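Local atomic coordinates of CMP-sialic acid transporter 1 (PDB entry 6I1R), a protein that probably carries CMP-sialic acid from the cytoplasm into the Golgi, working as a nucleotide-sugar antiporter that returns CMP. Residues 6-10 against 249-253; 74-78 against 179-183; 131-135 against 263-268; 140-144 against 270-274. The protein carries 5 engineered substitutions. One frame throughout, in Å; residues are numbered along the deposited sequence.

Contact 1. Residues 6-10 against 249-253; sequences VAALL and LVSWL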
loop_
_atom_site.group_PDB
_atom_site.type_symbol
_atom_site.label_atom_id
_atom_site.label_comp_id
_atom_site.label_asym_id
_atom_site.label_seq_id
_atom_site.Cartn_x
_atom_site.Cartn_y
_atom_site.Cartn_z
ATOM N N VAL B 6 -28.655 8.080 15.347
ATOM C CA VAL B 6 -28.015 7.937 14.033
ATOM C C VAL B 6 -26.547 8.366 14.163
ATOM O O VAL B 6 -25.649 7.663 13.700
ATOM C CB VAL B 6 -28.746 8.748 12.942
ATOM C CG1 VAL B 6 -28.094 8.578 11.577
ATOM C CG2 VAL B 6 -30.227 8.404 12.861
ATOM N N ALA B 7 -26.321 9.506 14.813
ATOM C CA ALA B 7 -24.975 10.061 15.012
ATOM C C ALA B 7 -24.106 9.083 15.815
ATOM O O ALA B 7 -22.925 8.904 15.509
ATOM C CB ALA B 7 -25.069 11.400 15.702
ATOM N N ALA B 8 -24.691 8.470 16.842
ATOM C CA ALA B 8 -23.985 7.483 17.660
ATOM C C ALA B 8 -23.671 6.241 16.818
ATOM O O ALA B 8 -22.578 5.681 16.912
ATOM C CB ALA B 8 -24.812 7.131 18.872
ATOM N N LEU B 9 -24.636 5.823 16.000
ATOM C CA LEU B 9 -24.478 4.649 15.141
ATOM C C LEU B 9 -23.407 4.925 14.079
ATOM O O LEU B 9 -22.613 4.042 13.758
ATOM C CB LEU B 9 -25.828 4.309 14.498
ATOM C CG LEU B 9 -25.847 3.076 13.593
ATOM C CD1 LEU B 9 -25.444 1.824 14.360
ATOM C CD2 LEU B 9 -27.217 2.895 12.960
ATOM N N LEU B 10 -23.391 6.143 13.540
ATOM C CA LEU B 10 -22.363 6.541 12.576
ATOM C C LEU B 10 -20.983 6.453 13.239
ATOM O O LEU B 10 -20.031 5.992 12.619
ATOM C CB LEU B 10 -22.649 7.961 12.072
ATOM C CG LEU B 10 -21.631 8.537 11.087
ATOM C CD1 LEU B 10 -21.451 7.624 9.884
ATOM C CD2 LEU B 10 -22.046 9.929 10.636
ATOM N N LEU B 249 -25.987 7.028 6.249
ATOM C CA LEU B 249 -26.230 7.740 7.501
ATOM C C LEU B 249 -25.807 9.204 7.342
ATOM O O LEU B 249 -26.491 10.103 7.834
ATOM C CB LEU B 249 -25.460 7.062 8.639
ATOM C CG LEU B 249 -25.823 5.603 8.916
ATOM C CD1 LEU B 249 -24.902 5.012 9.972
ATOM C CD2 LEU B 249 -27.277 5.465 9.343
ATOM N N VAL B 250 -24.697 9.437 6.646
ATOM C CA VAL B 250 -24.231 10.801 6.398
ATOM C C VAL B 250 -25.336 11.565 5.656
ATOM O O VAL B 250 -25.636 12.706 6.006
ATOM C CB VAL B 250 -22.897 10.825 5.625
ATOM C CG1 VAL B 250 -22.554 12.220 5.117
ATOM C CG2 VAL B 250 -21.753 10.273 6.462
ATOM N N SER B 251 -25.952 10.923 4.664
ATOM C CA SER B 251 -27.018 11.555 3.884
ATOM C C SER B 251 -28.213 11.859 4.796
ATOM O O SER B 251 -28.754 12.965 4.769
ATOM C CB SER B 251 -27.423 10.704 2.705
ATOM O OG SER B 251 -27.927 11.509 1.648
ATOM N N TRP B 252 -28.603 10.883 5.614
ATOM C CA TRP B 252 -29.681 11.089 6.583
ATOM C C TRP B 252 -29.418 12.376 7.375
ATOM O O TRP B 252 -30.307 13.223 7.509
ATOM C CB TRP B 252 -29.832 9.873 7.509
ATOM C CG TRP B 252 -31.110 9.873 8.292
ATOM C CD1 TRP B 252 -32.260 9.203 7.991
ATOM C CD2 TRP B 252 -31.378 10.602 9.503
ATOM N NE1 TRP B 252 -33.220 9.459 8.932
ATOM C CE2 TRP B 252 -32.711 10.316 9.870
ATOM C CE3 TRP B 252 -30.626 11.467 10.307
ATOM C CZ2 TRP B 252 -33.300 10.863 11.009
ATOM C CZ3 TRP B 252 -31.210 12.006 11.433
ATOM C CH2 TRP B 252 -32.529 11.707 11.777
ATOM N N LEU B 253 -28.187 12.523 7.867
ATOM C CA LEU B 253 -27.798 13.671 8.703
ATOM C C LEU B 253 -27.735 14.951 7.860
ATOM O O LEU B 253 -28.009 16.037 8.373
ATOM C CB LEU B 253 -26.441 13.392 9.360
ATOM C CG LEU B 253 -26.434 12.348 10.476
ATOM C CD1 LEU B 253 -25.014 12.080 10.950
ATOM C CD2 LEU B 253 -27.305 12.782 11.646
#
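Leu249 makes the closest backbone approach to the first helix, its CA 6.5 Å from the CA of Leu10. Its CD2 lies 3.9 Å from Val6 CG1, while its CD1 reaches Leu9 CG at 4.2 Å and Leu10 CA at 3.9 Å. The next residue, Val250, starts off away from the partner, yet its CG2 still comes within 4.2 Å of Leu10 CD2. Ser251 faces elsewhere and bonds to Asn195. Trp252 turns back and offers a ring face to Val6, whose CG2 stands 3.9 Å from the centroid of the six-membered ring and almost on its normal, a CH-pi contact. One turn after Leu249, Leu253 closes the patch with CD1 3.7 Å from Leu10 CD2. Helices 3-24 and 234-256 run roughly antiparallel here, their local axes 10.1 Å apart at 150°. The contacts across the pair are apolar, and the fit rests on the shapes of branched side chains and one indole face, not on hydrogen bonds between the segments.

Contact 2. Residues 74-78 against 179-183; sequences LYVVP and YTEYL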
loop_
_atom_site.group_PDB
_atom_site.type_symbol
_atom_site.label_atom_id
_atom_site.label_comp_id
_atom_site.label_asym_id
_atom_site.label_seq_id
_atom_site.Cartn_x
_atom_site.Cartn_y
_atom_site.Cartn_z
ATOM N N LEU B 74 -27.807 19.880 -10.100
ATOM C CA LEU B 74 -27.035 20.416 -8.969
ATOM C C LEU B 74 -26.357 19.287 -8.176
ATOM O O LEU B 74 -25.412 19.549 -7.433
ATOM C CB LEU B 74 -27.955 21.243 -8.062
ATOM C CG LEU B 74 -27.901 22.755 -8.274
ATOM C CD1 LEU B 74 -28.302 23.125 -9.694
ATOM C CD2 LEU B 74 -28.783 23.472 -7.264
ATOM N N TYR B 75 -26.811 18.045 -8.336
ATOM C CA TYR B 75 -26.222 16.916 -7.603
ATOM C C TYR B 75 -24.873 16.510 -8.216
ATOM O O TYR B 75 -24.200 15.627 -7.678
ATOM C CB TYR B 75 -27.204 15.741 -7.556
ATOM C CG TYR B 75 -28.390 15.968 -6.652
ATOM C CD1 TYR B 75 -29.529 16.608 -7.113
ATOM C CD2 TYR B 75 -28.371 15.554 -5.330
ATOM C CE1 TYR B 75 -30.622 16.825 -6.288
ATOM C CE2 TYR B 75 -29.455 15.762 -4.492
ATOM C CZ TYR B 75 -30.585 16.400 -4.972
ATOM O OH TYR B 75 -31.658 16.613 -4.155
ATOM N N VAL B 76 -24.469 17.148 -9.314
ATOM C CA VAL B 76 -23.160 16.886 -9.926
ATOM C C VAL B 76 -22.069 17.472 -9.018
ATOM O O VAL B 76 -21.012 16.864 -8.837
ATOM C CB VAL B 76 -23.058 17.469 -11.352
ATOM C CG1 VAL B 76 -21.720 17.142 -12.001
ATOM C CG2 VAL B 76 -24.195 17.017 -12.257
ATOM N N VAL B 77 -22.355 18.635 -8.434
ATOM C CA VAL B 77 -21.330 19.493 -7.823
ATOM C C VAL B 77 -20.512 18.692 -6.799
ATOM O O VAL B 77 -19.287 18.651 -6.907
ATOM C CB VAL B 77 -21.949 20.767 -7.209
ATOM C CG1 VAL B 77 -20.945 21.551 -6.375
ATOM C CG2 VAL B 77 -22.563 21.660 -8.279
ATOM N N PRO B 78 -21.169 18.039 -5.819
ATOM C CA PRO B 78 -20.395 17.280 -4.823
ATOM C C PRO B 78 -19.355 16.347 -5.464
ATOM O O PRO B 78 -18.224 16.265 -4.983
ATOM C CB PRO B 78 -21.435 16.457 -4.051
ATOM C CG PRO B 78 -22.689 17.274 -4.171
ATOM C CD PRO B 78 -22.606 17.868 -5.561
ATOM N N TYR B 179 -22.165 21.611 0.826
ATOM C CA TYR B 179 -23.018 21.746 -0.352
ATOM C C TYR B 179 -24.057 20.618 -0.383
ATOM O O TYR B 179 -25.192 20.842 -0.800
ATOM C CB TYR B 179 -22.218 21.763 -1.656
ATOM C CG TYR B 179 -23.039 22.232 -2.831
ATOM C CD1 TYR B 179 -23.313 23.578 -3.007
ATOM C CD2 TYR B 179 -23.585 21.335 -3.735
ATOM C CE1 TYR B 179 -24.083 24.027 -4.068
ATOM C CE2 TYR B 179 -24.360 21.766 -4.800
ATOM C CZ TYR B 179 -24.609 23.117 -4.967
ATOM O OH TYR B 179 -25.370 23.560 -6.011
ATOM N N THR B 180 -23.670 19.421 0.054
ATOM C CA THR B 180 -24.599 18.292 0.116
ATOM C C THR B 180 -25.785 18.661 1.017
ATOM O O THR B 180 -26.940 18.531 0.608
ATOM C CB THR B 180 -23.886 17.014 0.578
ATOM O OG1 THR B 180 -22.832 16.743 -0.348
ATOM C CG2 THR B 180 -24.806 15.814 0.662
ATOM N N GLU B 181 -25.492 19.140 2.225
ATOM C CA GLU B 181 -26.531 19.568 3.170
ATOM C C GLU B 181 -27.467 20.571 2.486
ATOM O O GLU B 181 -28.691 20.474 2.612
ATOM C CB GLU B 181 -25.911 20.190 4.422
ATOM C CG GLU B 181 -26.940 20.687 5.425
ATOM C CD GLU B 181 -26.439 20.842 6.850
ATOM O OE1 GLU B 181 -25.226 20.657 7.079
ATOM O OE2 GLU B 181 -27.262 21.154 7.731
ATOM N N TYR B 182 -26.879 21.531 1.774
ATOM C CA TYR B 182 -27.657 22.507 1.019
ATOM C C TYR B 182 -28.658 21.766 0.122
ATOM O O TYR B 182 -29.853 22.047 0.177
ATOM C CB TYR B 182 -26.736 23.442 0.228
ATOM C CG TYR B 182 -27.392 24.168 -0.920
ATOM C CD1 TYR B 182 -28.330 25.163 -0.694
ATOM C CD2 TYR B 182 -27.073 23.866 -2.233
ATOM C CE1 TYR B 182 -28.938 25.836 -1.743
ATOM C CE2 TYR B 182 -27.670 24.529 -3.294
ATOM C CZ TYR B 182 -28.607 25.517 -3.048
ATOM O OH TYR B 182 -29.203 26.175 -4.085
ATOM N N LEU B 183 -28.172 20.799 -0.656
ATOM C CA LEU B 183 -29.015 20.081 -1.621
ATOM C C LEU B 183 -30.163 19.358 -0.902
ATOM O O LEU B 183 -31.311 19.452 -1.337
ATOM C CB LEU B 183 -28.166 19.090 -2.426
ATOM C CG LEU B 183 -27.193 19.700 -3.436
ATOM C CD1 LEU B 183 -26.472 18.610 -4.214
ATOM C CD2 LEU B 183 -27.903 20.647 -4.391
#
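This is an apolar helix-helix contact between the first turn of the helix that continues to residue 92, with the 3-10 residues Leu74 and Tyr75, and the last turns of helix 160-186. Leu183 has the largest share of the covered surface, 90 Å². Its CD1 lies 3.5 Å from Leu74 O, 3.8 Å from Tyr75 CD2 and 4.0 Å from Pro78 CG, and its CD2 comes 3.7 Å from Leu74 CB. Although the CA-to-CB bond of Tyr75 points away, its ring reaches back to Leu183, whose CD1 lies over the ring face, 4.2 Å from the Tyr75 ring centroid. A turn earlier, Tyr179 returns the gesture: Val77 CG1 lies over its ring face, 4.0 Å from the centroid, and Pro78 CD is 4.0 Å from Tyr179 CD2. Leu74 fills the space by the Tyr179 hydroxyl, its CG 3.5 Å from Tyr179 OH. The Pro78 side chain is about 7 Å from the bound CMP, and the next residue, Ser79, belongs to its pocket. Around the contact, helix 191-216 covers Tyr75 through Gln194, Gln197 and Phe201, and helix 234-256 places Met254 against Thr180, whose hydroxyl bonds to Ala176 O.

Contact 3. Residues 131-135 against 263-268; sequences AIVLL and VYSTSM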
loop_
_atom_site.group_PDB
_atom_site.type_symbol
_atom_site.label_atom_id
_atom_site.label_comp_id
_atom_site.label_asym_id
_atom_site.label_seq_id
_atom_site.Cartn_x
_atom_site.Cartn_y
_atom_site.Cartn_z
ATOM N N ALA B 131 -16.244 25.467 20.869
ATOM C CA ALA B 131 -16.360 24.004 20.874
ATOM C C ALA B 131 -15.834 23.425 19.555
ATOM O O ALA B 131 -15.098 22.433 19.563
ATOM C CB ALA B 131 -17.794 23.598 21.120
ATOM N N ILE B 132 -16.204 24.045 18.433
ATOM C CA ILE B 132 -15.750 23.580 17.114
ATOM C C ILE B 132 -14.216 23.569 17.112
ATOM O O ILE B 132 -13.597 22.573 16.739
ATOM C CB ILE B 132 -16.310 24.448 15.963
ATOM C CG1 ILE B 132 -17.835 24.596 16.009
ATOM C CG2 ILE B 132 -15.854 23.909 14.613
ATOM C CD1 ILE B 132 -18.594 23.291 16.069
ATOM N N VAL B 133 -13.620 24.676 17.551
ATOM C CA VAL B 133 -12.163 24.792 17.608
ATOM C C VAL B 133 -11.623 23.714 18.553
ATOM O O VAL B 133 -10.723 22.959 18.185
ATOM C CB VAL B 133 -11.715 26.205 18.039
ATOM C CG1 VAL B 133 -10.218 26.264 18.316
ATOM C CG2 VAL B 133 -12.102 27.259 17.011
ATOM N N LEU B 134 -12.186 23.626 19.755
ATOM C CA LEU B 134 -11.708 22.647 20.734
ATOM C C LEU B 134 -11.716 21.240 20.129
ATOM O O LEU B 134 -10.802 20.464 20.396
ATOM C CB LEU B 134 -12.573 22.682 21.997
ATOM C CG LEU B 134 -12.035 23.532 23.144
ATOM C CD1 LEU B 134 -13.018 23.520 24.298
ATOM C CD2 LEU B 134 -10.668 23.048 23.606
ATOM N N LEU B 135 -12.733 20.920 19.332
ATOM C CA LEU B 135 -12.829 19.594 18.718
ATOM C C LEU B 135 -11.619 19.362 17.804
ATOM O O LEU B 135 -10.964 18.323 17.891
ATOM C CB LEU B 135 -14.139 19.478 17.932
ATOM C CG LEU B 135 -14.439 18.093 17.361
ATOM C CD1 LEU B 135 -14.722 17.092 18.472
ATOM C CD2 LEU B 135 -15.605 18.147 16.386
ATOM N N VAL B 263 -19.399 15.855 11.822
ATOM C CA VAL B 263 -17.966 15.958 12.153
ATOM C C VAL B 263 -17.732 15.628 13.635
ATOM O O VAL B 263 -16.615 15.267 13.999
ATOM C CB VAL B 263 -17.362 17.327 11.778
ATOM C CG1 VAL B 263 -17.398 17.566 10.275
ATOM C CG2 VAL B 263 -18.010 18.484 12.521
ATOM N N TYR B 264 -18.747 15.749 14.491
ATOM C CA TYR B 264 -18.605 15.265 15.871
ATOM C C TYR B 264 -18.603 13.729 15.870
ATOM O O TYR B 264 -17.830 13.118 16.603
ATOM C CB TYR B 264 -19.681 15.854 16.789
ATOM C CG TYR B 264 -19.251 17.096 17.532
ATOM C CD1 TYR B 264 -18.600 17.010 18.753
ATOM C CD2 TYR B 264 -19.483 18.359 17.015
ATOM C CE1 TYR B 264 -18.197 18.143 19.441
ATOM C CE2 TYR B 264 -19.088 19.504 17.690
ATOM C CZ TYR B 264 -18.441 19.396 18.908
ATOM O OH TYR B 264 -18.048 20.523 19.571
ATOM N N SER B 265 -19.443 13.112 15.038
ATOM C CA SER B 265 -19.495 11.645 14.930
ATOM C C SER B 265 -18.160 11.102 14.404
ATOM O O SER B 265 -17.604 10.157 14.968
ATOM C CB SER B 265 -20.637 11.196 14.051
ATOM O OG SER B 265 -21.884 11.632 14.569
ATOM N N THR B 266 -17.671 11.708 13.324
ATOM C CA THR B 266 -16.423 11.316 12.661
ATOM C C THR B 266 -15.243 11.449 13.632
ATOM O O THR B 266 -14.372 10.579 13.689
ATOM C CB THR B 266 -16.159 12.179 11.420
ATOM O OG1 THR B 266 -17.395 12.736 10.971
ATOM C CG2 THR B 266 -15.518 11.408 10.288
ATOM N N SER B 267 -15.221 12.554 14.372
ATOM C CA SER B 267 -14.142 12.842 15.315
ATOM C C SER B 267 -14.135 11.803 16.442
ATOM O O SER B 267 -13.086 11.253 16.775
ATOM C CB SER B 267 -14.262 14.243 15.859
ATOM O OG SER B 267 -14.099 15.204 14.826
ATOM N N MET B 268 -15.310 11.529 17.006
ATOM C CA MET B 268 -15.439 10.591 18.128
ATOM C C MET B 268 -15.149 9.159 17.659
ATOM O O MET B 268 -14.754 8.313 18.464
ATOM C CB MET B 268 -16.842 10.645 18.742
ATOM C CG MET B 268 -17.183 11.977 19.387
ATOM S SD MET B 268 -15.974 12.508 20.620
ATOM C CE MET B 268 -16.211 14.282 20.552
#
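Leu135 sets its CD2 methyl over the face of the Tyr264 ring: the carbon is 3.7 Å from the ring centroid and practically on the normal, a CH-pi contact. The same leucine is a knob in a hole made by Val263, Tyr264, Ser267 and Met268, with CD1 3.8 Å from Met268 CE and CD2 3.7 Å from Ser267 OG. That hydroxyl can face a hydrocarbon because it donates to Val263 O of its own helix, at 2.6 Å. Tyr264 reaches across to the first helix as well: Ile132 CD1 sits at the ring edge, 4.1 Å from Tyr264 CE2, and Ala131 CB is 3.5 Å from Tyr264 OH. The two helices run roughly parallel, at 26°, with local axes 11.6 Å apart. Helix 287-304 packs alongside, where Ser299 O bonds to Tyr264 OH and Ser299 OG to Ala131 O; Ile109 of helix 108-118 touches Ile132, Leu135 and Ser267, and helix 3-24 meets Ser265 and Met268.

Contact 4. Residues 140-144 against 270-274; sequences TTSQV and MLLTM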
loop_
_atom_site.group_PDB
_atom_site.type_symbol
_atom_site.label_atom_id
_atom_site.label_comp_id
_atom_site.label_asym_id
_atom_site.label_seq_id
_atom_site.Cartn_x
_atom_site.Cartn_y
_atom_site.Cartn_z
ATOM N N THR B 140 -6.448 16.681 16.952
ATOM C CA THR B 140 -5.037 16.917 16.641
ATOM C C THR B 140 -4.161 16.448 17.809
ATOM O O THR B 140 -3.164 15.759 17.594
ATOM C CB THR B 140 -4.790 18.396 16.318
ATOM O OG1 THR B 140 -5.640 18.751 15.227
ATOM C CG2 THR B 140 -3.351 18.702 15.963
ATOM N N THR B 141 -4.557 16.813 19.030
ATOM C CA THR B 141 -3.799 16.492 20.248
ATOM C C THR B 141 -3.570 14.977 20.351
ATOM O O THR B 141 -2.465 14.542 20.666
ATOM C CB THR B 141 -4.507 17.039 21.496
ATOM O OG1 THR B 141 -4.394 18.462 21.469
ATOM C CG2 THR B 141 -3.937 16.515 22.797
ATOM N N SER B 142 -4.608 14.189 20.084
ATOM C CA SER B 142 -4.523 12.730 20.184
ATOM C C SER B 142 -3.592 12.159 19.106
ATOM O O SER B 142 -2.977 11.113 19.308
ATOM C CB SER B 142 -5.892 12.107 20.105
ATOM O OG SER B 142 -6.516 12.413 18.867
ATOM N N GLN B 143 -3.489 12.842 17.969
ATOM C CA GLN B 143 -2.704 12.343 16.843
ATOM C C GLN B 143 -1.223 12.717 17.000
ATOM O O GLN B 143 -0.366 12.007 16.475
ATOM C CB GLN B 143 -3.264 12.885 15.526
ATOM C CG GLN B 143 -4.665 12.377 15.210
ATOM C CD GLN B 143 -5.033 12.580 13.761
ATOM O OE1 GLN B 143 -5.679 13.559 13.397
ATOM N NE2 GLN B 143 -4.611 11.651 12.917
ATOM N N VAL B 144 -0.922 13.805 17.714
ATOM C CA VAL B 144 0.444 14.369 17.768
ATOM C C VAL B 144 1.458 13.255 18.067
ATOM O O VAL B 144 1.218 12.378 18.904
ATOM C CB VAL B 144 0.545 15.522 18.790
ATOM C CG1 VAL B 144 1.980 15.793 19.223
ATOM C CG2 VAL B 144 -0.091 16.798 18.260
ATOM N N MET B 270 -12.770 8.446 15.453
ATOM C CA MET B 270 -11.310 8.435 15.389
ATOM C C MET B 270 -10.721 8.190 16.786
ATOM O O MET B 270 -9.680 7.546 16.913
ATOM C CB MET B 270 -10.786 9.766 14.845
ATOM C CG MET B 270 -9.324 9.732 14.444
ATOM S SD MET B 270 -8.474 11.280 14.839
ATOM C CE MET B 270 -8.327 11.124 16.618
ATOM N N LEU B 271 -11.373 8.713 17.822
ATOM C CA LEU B 271 -10.929 8.482 19.200
ATOM C C LEU B 271 -11.225 7.030 19.596
ATOM O O LEU B 271 -10.379 6.369 20.197
ATOM C CB LEU B 271 -11.630 9.461 20.148
ATOM C CG LEU B 271 -11.158 10.913 20.080
ATOM C CD1 LEU B 271 -12.006 11.794 20.983
ATOM C CD2 LEU B 271 -9.686 11.035 20.449
ATOM N N LEU B 272 -12.420 6.545 19.257
ATOM C CA LEU B 272 -12.826 5.179 19.599
ATOM C C LEU B 272 -11.868 4.174 18.946
ATOM O O LEU B 272 -11.474 3.193 19.579
ATOM C CB LEU B 272 -14.271 4.948 19.141
ATOM C CG LEU B 272 -14.864 3.577 19.465
ATOM C CD1 LEU B 272 -14.884 3.327 20.965
ATOM C CD2 LEU B 272 -16.264 3.443 18.888
ATOM N N THR B 273 -11.500 4.429 17.690
ATOM C CA THR B 273 -10.581 3.558 16.943
ATOM C C THR B 273 -9.267 3.389 17.717
ATOM O O THR B 273 -8.758 2.274 17.845
ATOM C CB THR B 273 -10.318 4.105 15.533
ATOM O OG1 THR B 273 -11.511 3.949 14.762
ATOM C CG2 THR B 273 -9.176 3.410 14.824
ATOM N N MET B 274 -8.726 4.498 18.214
ATOM C CA MET B 274 -7.470 4.483 18.969
ATOM C C MET B 274 -7.651 3.711 20.283
ATOM O O MET B 274 -6.756 2.969 20.690
ATOM C CB MET B 274 -6.994 5.906 19.277
ATOM C CG MET B 274 -6.251 6.558 18.128
ATOM S SD MET B 274 -6.216 8.362 18.263
ATOM C CE MET B 274 -4.655 8.728 17.460
#
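Ser142, Met270 and Met274 carry most of the buried surface where the end of helix 126-143 passes helix 259-279. Ser142 points at the partner and meets both methionines: its OG is 3.2 Å from Met270 CE, a snug fit, and its carbonyl O is 3.5 Å from Met274 CE. Met270 and Met274 are one turn apart, so their long side chains extend from the same side of their helix and bridge a backbone gap of 7.7 Å, measured between the CA atoms of Ser142 and Leu271. Gln143 joins from the flank, with CD 3.8 Å from Met270 SD, and Leu271 adds CD2 at 3.8 Å from Ser142 OG. Just past this point the chain leaves helical geometry at Val144. Ser142 OG and Gln143 OE1 have partners elsewhere: Thr139 O in the same helix and Asn106. Since no hydrogen bond links the two segments, this small contact of 189 Å² rests on van der Waals contact of two long thioether side chains with Ser142 and Gln143.

Contact 1 starts at the N terminus and closes a long loop from helix 3-24 to helix 234-256; contact 2, joining helices 76-92 and 160-186, falls wholly within that span. Contacts 3 and 4 both tie helix 126-143 to helix 259-279, two helices running the same way, with centres 11 Å apart. Each crosses contacts 1 and 2 along the chain, and contacts 3 and 4 cross each other as well. In the ten-helix DMT-type fold, all four therefore join the first five transmembrane helices to the last five. Contacts 1 and 3 touch directly through Ala7 O and Ser265 OG, whereas contacts 2 and 4 lie on opposite sides of the chain's centre, about 30 Å apart between centres.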